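Local coordinates for pngf-ii (Elizabethkingia meningoseptica, PDB 4R4X), which is a bacterial peptide:N-glycosidase that removes N-linked glycans from glycoproteins, probably by cleaving the amide bond between the first sugar and its asparagine, at residues A[469-474]-A[479-484]; A[313-316]-A[321-324]; A[226-231]-A[373-378]. All coordinates share one frame; numbering follows the deposited sequence. Where two conformers were deposited one is given.

Interaction 1. Residues A[469-474]-A[479-484]; sequences PASGNF and SSSDLS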
# COMPACT_ATOMS: atom_id res chain seq x y z
N PRO A 469 15.56 -3.18 -19.47
CA PRO A 469 16.34 -3.91 -20.48
C PRO A 469 16.37 -3.30 -21.89
O PRO A 469 17.42 -3.35 -22.53
CB PRO A 469 15.69 -5.30 -20.48
CG PRO A 469 14.30 -5.09 -19.96
CD PRO A 469 14.46 -3.99 -18.94
N ALA A 470 15.27 -2.72 -22.36
CA ALA A 470 15.18 -2.19 -23.71
C ALA A 470 15.58 -0.71 -23.82
O ALA A 470 15.38 -0.10 -24.85
CB ALA A 470 13.78 -2.41 -24.26
N SER A 471 16.18 -0.13 -22.78
CA SER A 471 16.61 1.28 -22.84
C SER A 471 17.69 1.43 -23.91
O SER A 471 18.60 0.62 -23.99
CB SER A 471 17.16 1.77 -21.51
OG SER A 471 17.76 3.08 -21.64
N GLY A 472 17.59 2.46 -24.73
CA GLY A 472 18.58 2.65 -25.80
C GLY A 472 19.92 3.01 -25.21
O GLY A 472 19.99 3.70 -24.19
N ASN A 473 21.00 2.54 -25.83
CA ASN A 473 22.35 2.76 -25.30
C ASN A 473 23.12 3.65 -26.26
O ASN A 473 23.20 3.35 -27.44
CB ASN A 473 23.02 1.40 -25.05
CG ASN A 473 22.26 0.56 -24.04
OD1 ASN A 473 21.87 -0.60 -24.31
ND2 ASN A 473 22.03 1.13 -22.89
N PHE A 474 23.66 4.75 -25.74
CA PHE A 474 24.21 5.81 -26.60
C PHE A 474 25.72 5.72 -26.72
O PHE A 474 26.38 5.04 -25.96
CB PHE A 474 23.75 7.19 -26.10
CG PHE A 474 22.25 7.33 -26.04
CD1 PHE A 474 21.47 7.03 -27.15
CD2 PHE A 474 21.61 7.68 -24.86
CE1 PHE A 474 20.07 7.11 -27.09
CE2 PHE A 474 20.23 7.77 -24.79
CZ PHE A 474 19.45 7.50 -25.90
N SER A 479 22.76 5.07 -20.98
CA SER A 479 21.52 4.51 -21.45
C SER A 479 20.41 5.52 -21.20
O SER A 479 20.50 6.33 -20.29
CB SER A 479 21.26 3.19 -20.69
OG SER A 479 20.29 2.37 -21.32
N SER A 480 19.37 5.49 -22.02
CA SER A 480 18.29 6.47 -21.92
C SER A 480 17.70 6.53 -20.52
O SER A 480 17.41 7.62 -20.04
CB SER A 480 17.17 6.17 -22.93
OG SER A 480 16.18 7.19 -22.86
N SER A 481 17.57 5.38 -19.86
CA SER A 481 16.95 5.31 -18.54
C SER A 481 17.81 5.95 -17.44
O SER A 481 17.31 6.20 -16.36
CB SER A 481 16.58 3.83 -18.18
OG SER A 481 17.73 3.02 -18.02
N ASP A 482 19.10 6.19 -17.70
CA ASP A 482 20.01 6.84 -16.78
C ASP A 482 19.85 8.37 -16.73
O ASP A 482 20.29 8.99 -15.78
CB ASP A 482 21.47 6.61 -17.21
CG ASP A 482 21.89 5.13 -17.26
OD1 ASP A 482 21.29 4.30 -16.53
OD2 ASP A 482 22.88 4.84 -17.98
N LEU A 483 19.28 8.97 -17.78
CA LEU A 483 19.38 10.39 -17.97
C LEU A 483 18.46 11.17 -17.02
O LEU A 483 17.34 10.75 -16.72
CB LEU A 483 19.06 10.76 -19.40
CG LEU A 483 19.89 10.08 -20.49
CD1 LEU A 483 19.29 10.46 -21.81
CD2 LEU A 483 21.34 10.51 -20.40
N SER A 484 18.98 12.30 -16.54
CA SER A 484 18.24 13.21 -15.67
C SER A 484 17.08 13.85 -16.46
O SER A 484 17.22 14.18 -17.64
CB SER A 484 19.19 14.27 -15.08
OG SER A 484 20.13 13.67 -14.19

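Interaction 2. Residues A[313-316]-A[321-324]; sequences EKIQ and NWHN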
# COMPACT_ATOMS: atom_id res chain seq x y z
N GLU A 313 15.15 -11.75 -21.74
CA GLU A 313 15.98 -12.80 -22.37
C GLU A 313 16.51 -12.35 -23.73
O GLU A 313 17.50 -12.89 -24.21
CB GLU A 313 15.23 -14.14 -22.48
CG GLU A 313 14.73 -14.68 -21.15
CD GLU A 313 14.28 -16.14 -21.18
OE1 GLU A 313 14.28 -16.77 -20.10
OE2 GLU A 313 13.94 -16.68 -22.27
N LYS A 314 15.88 -11.36 -24.34
CA LYS A 314 16.26 -10.86 -25.67
C LYS A 314 17.45 -9.93 -25.67
O LYS A 314 18.12 -9.79 -26.68
CB LYS A 314 15.13 -10.06 -26.31
CG LYS A 314 13.78 -10.75 -26.35
CD LYS A 314 13.03 -10.35 -27.61
CE LYS A 314 11.54 -10.32 -27.39
NZ LYS A 314 11.06 -11.55 -26.69
N ILE A 315 17.67 -9.25 -24.55
CA ILE A 315 18.70 -8.25 -24.46
C ILE A 315 19.65 -8.73 -23.38
O ILE A 315 19.30 -8.75 -22.21
CB ILE A 315 18.10 -6.87 -24.11
CG1 ILE A 315 17.15 -6.45 -25.23
CG2 ILE A 315 19.18 -5.81 -23.95
CD1 ILE A 315 16.51 -5.11 -25.01
N GLN A 316 20.82 -9.18 -23.79
CA GLN A 316 21.81 -9.69 -22.86
C GLN A 316 22.96 -8.72 -22.82
O GLN A 316 23.61 -8.47 -23.84
CB GLN A 316 22.32 -11.07 -23.31
CG GLN A 316 21.23 -12.11 -23.56
CD GLN A 316 21.82 -13.38 -24.16
OE1 GLN A 316 21.84 -13.56 -25.38
NE2 GLN A 316 22.35 -14.23 -23.31
N ASN A 321 21.47 -8.17 -14.68
CA ASN A 321 20.44 -9.19 -14.47
C ASN A 321 19.14 -8.44 -14.24
O ASN A 321 18.96 -7.80 -13.22
CB ASN A 321 20.78 -10.08 -13.29
CG ASN A 321 22.07 -10.87 -13.50
OD1 ASN A 321 22.25 -11.53 -14.53
ND2 ASN A 321 22.97 -10.80 -12.53
N TRP A 322 18.27 -8.49 -15.24
CA TRP A 322 17.09 -7.63 -15.27
C TRP A 322 16.08 -8.10 -14.27
O TRP A 322 15.95 -9.30 -14.00
CB TRP A 322 16.45 -7.61 -16.68
CG TRP A 322 17.43 -7.34 -17.80
CD1 TRP A 322 17.78 -8.21 -18.79
CD2 TRP A 322 18.18 -6.12 -18.04
NE1 TRP A 322 18.68 -7.61 -19.64
CE2 TRP A 322 18.95 -6.34 -19.19
CE3 TRP A 322 18.24 -4.88 -17.42
CZ2 TRP A 322 19.79 -5.37 -19.73
CZ3 TRP A 322 19.08 -3.91 -17.94
CH2 TRP A 322 19.84 -4.16 -19.09
N HIS A 323 15.35 -7.15 -13.72
CA HIS A 323 14.23 -7.50 -12.86
C HIS A 323 13.06 -7.98 -13.71
O HIS A 323 13.01 -7.73 -14.91
CB HIS A 323 13.79 -6.30 -12.03
CG HIS A 323 14.84 -5.81 -11.11
ND1 HIS A 323 15.53 -6.65 -10.26
CD2 HIS A 323 15.34 -4.57 -10.91
CE1 HIS A 323 16.40 -5.93 -9.57
NE2 HIS A 323 16.29 -4.67 -9.92
N ASN A 324 12.13 -8.66 -13.06
CA ASN A 324 10.99 -9.30 -13.75
C ASN A 324 9.76 -8.44 -13.95
O ASN A 324 9.00 -8.63 -14.92
CB ASN A 324 10.62 -10.59 -13.00
CG ASN A 324 11.73 -11.63 -13.12
OD1 ASN A 324 12.38 -11.72 -14.15
ND2 ASN A 324 11.96 -12.40 -12.07

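Interaction 3. Residues A[226-231]-A[373-378]; sequences IKQGNT and IVNNNF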
# COMPACT_ATOMS: atom_id res chain seq x y z
N ILE A 226 -14.03 4.97 5.55
CA ILE A 226 -12.73 4.94 6.16
C ILE A 226 -12.61 6.18 7.08
O ILE A 226 -12.68 7.33 6.65
CB ILE A 226 -11.59 4.70 5.13
CG1 ILE A 226 -10.72 5.90 4.91
CG2 ILE A 226 -12.09 4.24 3.77
CD1 ILE A 226 -9.52 5.89 5.79
N LYS A 227 -12.45 5.90 8.37
CA LYS A 227 -12.42 6.94 9.40
C LYS A 227 -11.14 7.77 9.34
O LYS A 227 -10.08 7.26 8.94
CB LYS A 227 -12.51 6.29 10.78
CG LYS A 227 -13.78 5.48 11.05
CD LYS A 227 -14.79 6.28 11.87
CE LYS A 227 -15.98 5.45 12.32
NZ LYS A 227 -17.16 5.73 11.47
N GLN A 228 -11.23 9.04 9.73
CA GLN A 228 -10.05 9.86 9.93
C GLN A 228 -9.07 9.12 10.83
O GLN A 228 -9.42 8.63 11.89
CB GLN A 228 -10.42 11.24 10.54
CG GLN A 228 -9.26 12.05 11.13
CD GLN A 228 -8.21 12.51 10.12
OE1 GLN A 228 -8.53 12.80 8.97
NE2 GLN A 228 -6.93 12.57 10.56
N GLY A 229 -7.82 9.03 10.39
CA GLY A 229 -6.77 8.35 11.13
C GLY A 229 -6.23 7.14 10.37
O GLY A 229 -5.05 6.79 10.48
N ASN A 230 -7.09 6.51 9.59
CA ASN A 230 -6.66 5.34 8.81
C ASN A 230 -5.76 5.79 7.65
O ASN A 230 -5.89 6.91 7.13
CB ASN A 230 -7.87 4.65 8.20
CG ASN A 230 -8.69 3.83 9.18
OD1 ASN A 230 -9.67 3.24 8.75
ND2 ASN A 230 -8.34 3.79 10.46
N THR A 231 -4.85 4.93 7.23
CA THR A 231 -4.02 5.25 6.08
C THR A 231 -4.44 4.42 4.88
O THR A 231 -5.08 3.34 5.02
CB THR A 231 -2.53 5.08 6.38
OG1 THR A 231 -2.26 3.75 6.83
CG2 THR A 231 -2.07 6.07 7.41
N ILE A 373 -1.31 13.33 11.39
CA ILE A 373 -0.40 14.14 10.58
C ILE A 373 -1.05 14.69 9.31
O ILE A 373 -0.77 15.82 8.91
CB ILE A 373 0.85 13.31 10.21
CG1 ILE A 373 1.73 13.14 11.45
CG2 ILE A 373 1.67 13.97 9.11
CD1 ILE A 373 2.48 11.83 11.48
N VAL A 374 -1.92 13.89 8.69
CA VAL A 374 -2.67 14.31 7.51
C VAL A 374 -4.12 14.51 7.92
O VAL A 374 -4.84 13.54 8.19
CB VAL A 374 -2.56 13.23 6.41
CG1 VAL A 374 -3.43 13.59 5.22
CG2 VAL A 374 -1.10 13.05 6.02
N ASN A 375 -4.54 15.78 8.01
CA ASN A 375 -5.79 16.13 8.68
C ASN A 375 -6.83 16.85 7.82
O ASN A 375 -7.80 17.39 8.35
CB ASN A 375 -5.46 16.99 9.91
CG ASN A 375 -4.60 16.26 10.89
OD1 ASN A 375 -4.99 15.22 11.39
ND2 ASN A 375 -3.42 16.79 11.17
N ASN A 376 -6.63 16.87 6.50
CA ASN A 376 -7.60 17.50 5.61
C ASN A 376 -8.89 16.71 5.56
O ASN A 376 -8.85 15.49 5.58
CB ASN A 376 -7.04 17.73 4.22
CG ASN A 376 -6.74 16.44 3.47
OD1 ASN A 376 -7.39 16.10 2.45
ND2 ASN A 376 -5.76 15.72 3.95
N ASN A 377 -10.04 17.39 5.56
CA ASN A 377 -11.34 16.73 5.37
C ASN A 377 -12.03 17.20 4.11
O ASN A 377 -13.22 16.92 3.91
CB ASN A 377 -12.26 16.92 6.59
CG ASN A 377 -12.43 18.38 6.96
OD1 ASN A 377 -12.16 19.27 6.17
ND2 ASN A 377 -12.89 18.62 8.18
N PHE A 378 -11.27 17.89 3.26
CA PHE A 378 -11.74 18.52 2.05
C PHE A 378 -10.77 18.22 0.92
O PHE A 378 -9.55 18.31 1.11
CB PHE A 378 -11.83 20.03 2.26
CG PHE A 378 -12.27 20.81 1.04
CD1 PHE A 378 -11.34 21.29 0.14
CD2 PHE A 378 -13.62 21.11 0.83
CE1 PHE A 378 -11.74 22.02 -0.97
CE2 PHE A 378 -14.02 21.82 -0.28
CZ PHE A 378 -13.07 22.30 -1.18

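Interaction 1. Residues A[469-474]-A[479-484]
Asn473 and Ser479 form a single beta bridge, with Asn473 CA 4.3 Å from Ser479 CA, and the backbone bond from Ser480 N to Gly472 O (2.9 Å) lies beside it. The bridge closes a small loop within the long connection between strands 449-454 and 493-504, in the C-terminal PNGase F-like part of the chain. Immediately after the bridge the chain turns into a short 3-10 segment, 480-482, and Ser471 reaches across to its start. Its OG stands anti to the backbone N (chi1 172°), which carries the hydroxyl over to the other segment. Ser471 OG accepts a hydrogen bond from Ser481 N at 2.9 Å (N-H...O 151°). A short bond of 2.6 Å links Ser471 OG to Ser479 OG. Two bonds thus hold this buried hydroxyl. The turn is tied within itself by Asp482 N to Ser479 O and by Ser479 N, which meets Asp482 OD2 (3.0 Å) from above the carboxylate plane. From beyond the segment, Arg485 NH1 binds Ser480 O. Phe474 lies obliquely against the start of the 3-10 segment: Phe474 CE2 comes to 3.7 Å from Ser480 N, and Phe474 CE2 and CZ both meet Ser480 CB. Phe474 CE2 also lies 4.1 Å from the methyl CD1 of Leu483.

Interaction 2. Residues A[313-316]-A[321-324]
The indole of Trp322 points its pyrrole N-H at the carbonyl of Ile315. Trp322 NE1 donates to Ile315 O at 2.9 Å, and the bond is fairly straight, 162° at the hydrogen. The oxygen lies at the ring edge, only 12° out of the indole plane, and its distances to the atoms flanking NE1 are nearly equal: Ile315 O is 3.8 Å from Trp322 CD1 and 3.9 Å from Trp322 CE2. The donor stands somewhat out of the Ile315 carbonyl plane. With Trp322 CG beside its own backbone N, the ring extends toward 313-316, so a side chain rather than a backbone ladder spans the gap. Both segments belong to the long irregular loop that leads from strand 297-303, in the nine-stranded sheet, to strand 326-331, at the edge of a four-stranded sheet in the N-terminal PNGase F-like part. A weaker apolar touch accompanies the polar one: the branch methyl CG2 of Ile315 approaches Trp322 CZ2, on the benzo ring, at 4.3 Å. Elsewhere the indole packs on Asn312, Arg465 and Pro469. Next to it, His323 O accepts from Asn312 ND2, and the His323 imidazole meets the Phe467 ring at an inclined angle.

Interaction 3. Residues A[226-231]-A[373-378]
A loop-to-loop contact at the surface, carried by the side-chain amide of Gln228, joins the turn before strand 231-240 to the irregular segment before strand 378-384. Gln228 NE2 donates to Val374 O at 3.3 Å, a weak bond although nearly straight at 169°. The side chain reaches there by leaving with CG anti to the backbone N and then bending at its second torsion (chi2 65°), which sets NE2 before Val374 O. The Asn375 amide lies next to it, the two amide planes 40° apart. Gln228 NE2 is 3.4 Å from Asn375 OD1, but the angle is too poor for a hydrogen bond; the ND2 of Asn375 donates to Lys372 O. Gln228 is presented by a beta turn of roughly type II, 227-230, closed by Asn230 N to Lys227 O (3.2 Å), with Gly229 at its third position at positive phi. Gly229, within the turn, is hydrogen-bonded to the Gln371 backbone, and Thr231, just past it, to that of His367, as strand 231-240 joins 358-367 in the four-stranded sheet. On the other segment, Asn377 and Phe378 form a classic beta bulge facing Gly536, where strand 378-384 begins its run along 527-537 at the edge of the nine-stranded sheet.

Overall arrangement
Interactions 1 and 2 are neighbours at one end of the glycosidase-like region, their centres 14 Å apart although one belongs to its C-terminal part and the other to its N-terminal part. They meet directly: Ile315 CD1 packs 3.2 Å from Pro469 O, and Pro469 CB lies 3.6 Å from Trp322 CD2, so the loop of 313-324 rests on that of 469-484. Interaction 3 stands well apart, its centre about 40 Å from that of interaction 1 and 42 Å from that of interaction 2, on the opposite side of the chain's centre from the latter. In sequence, however, it spans 226-378 and so encloses interaction 2. None of the three supplies the zinc ligands, Glu52 and Asp159 at one site, His542 and His545 at the other, in the C-terminal histidine run, probably an expression tag.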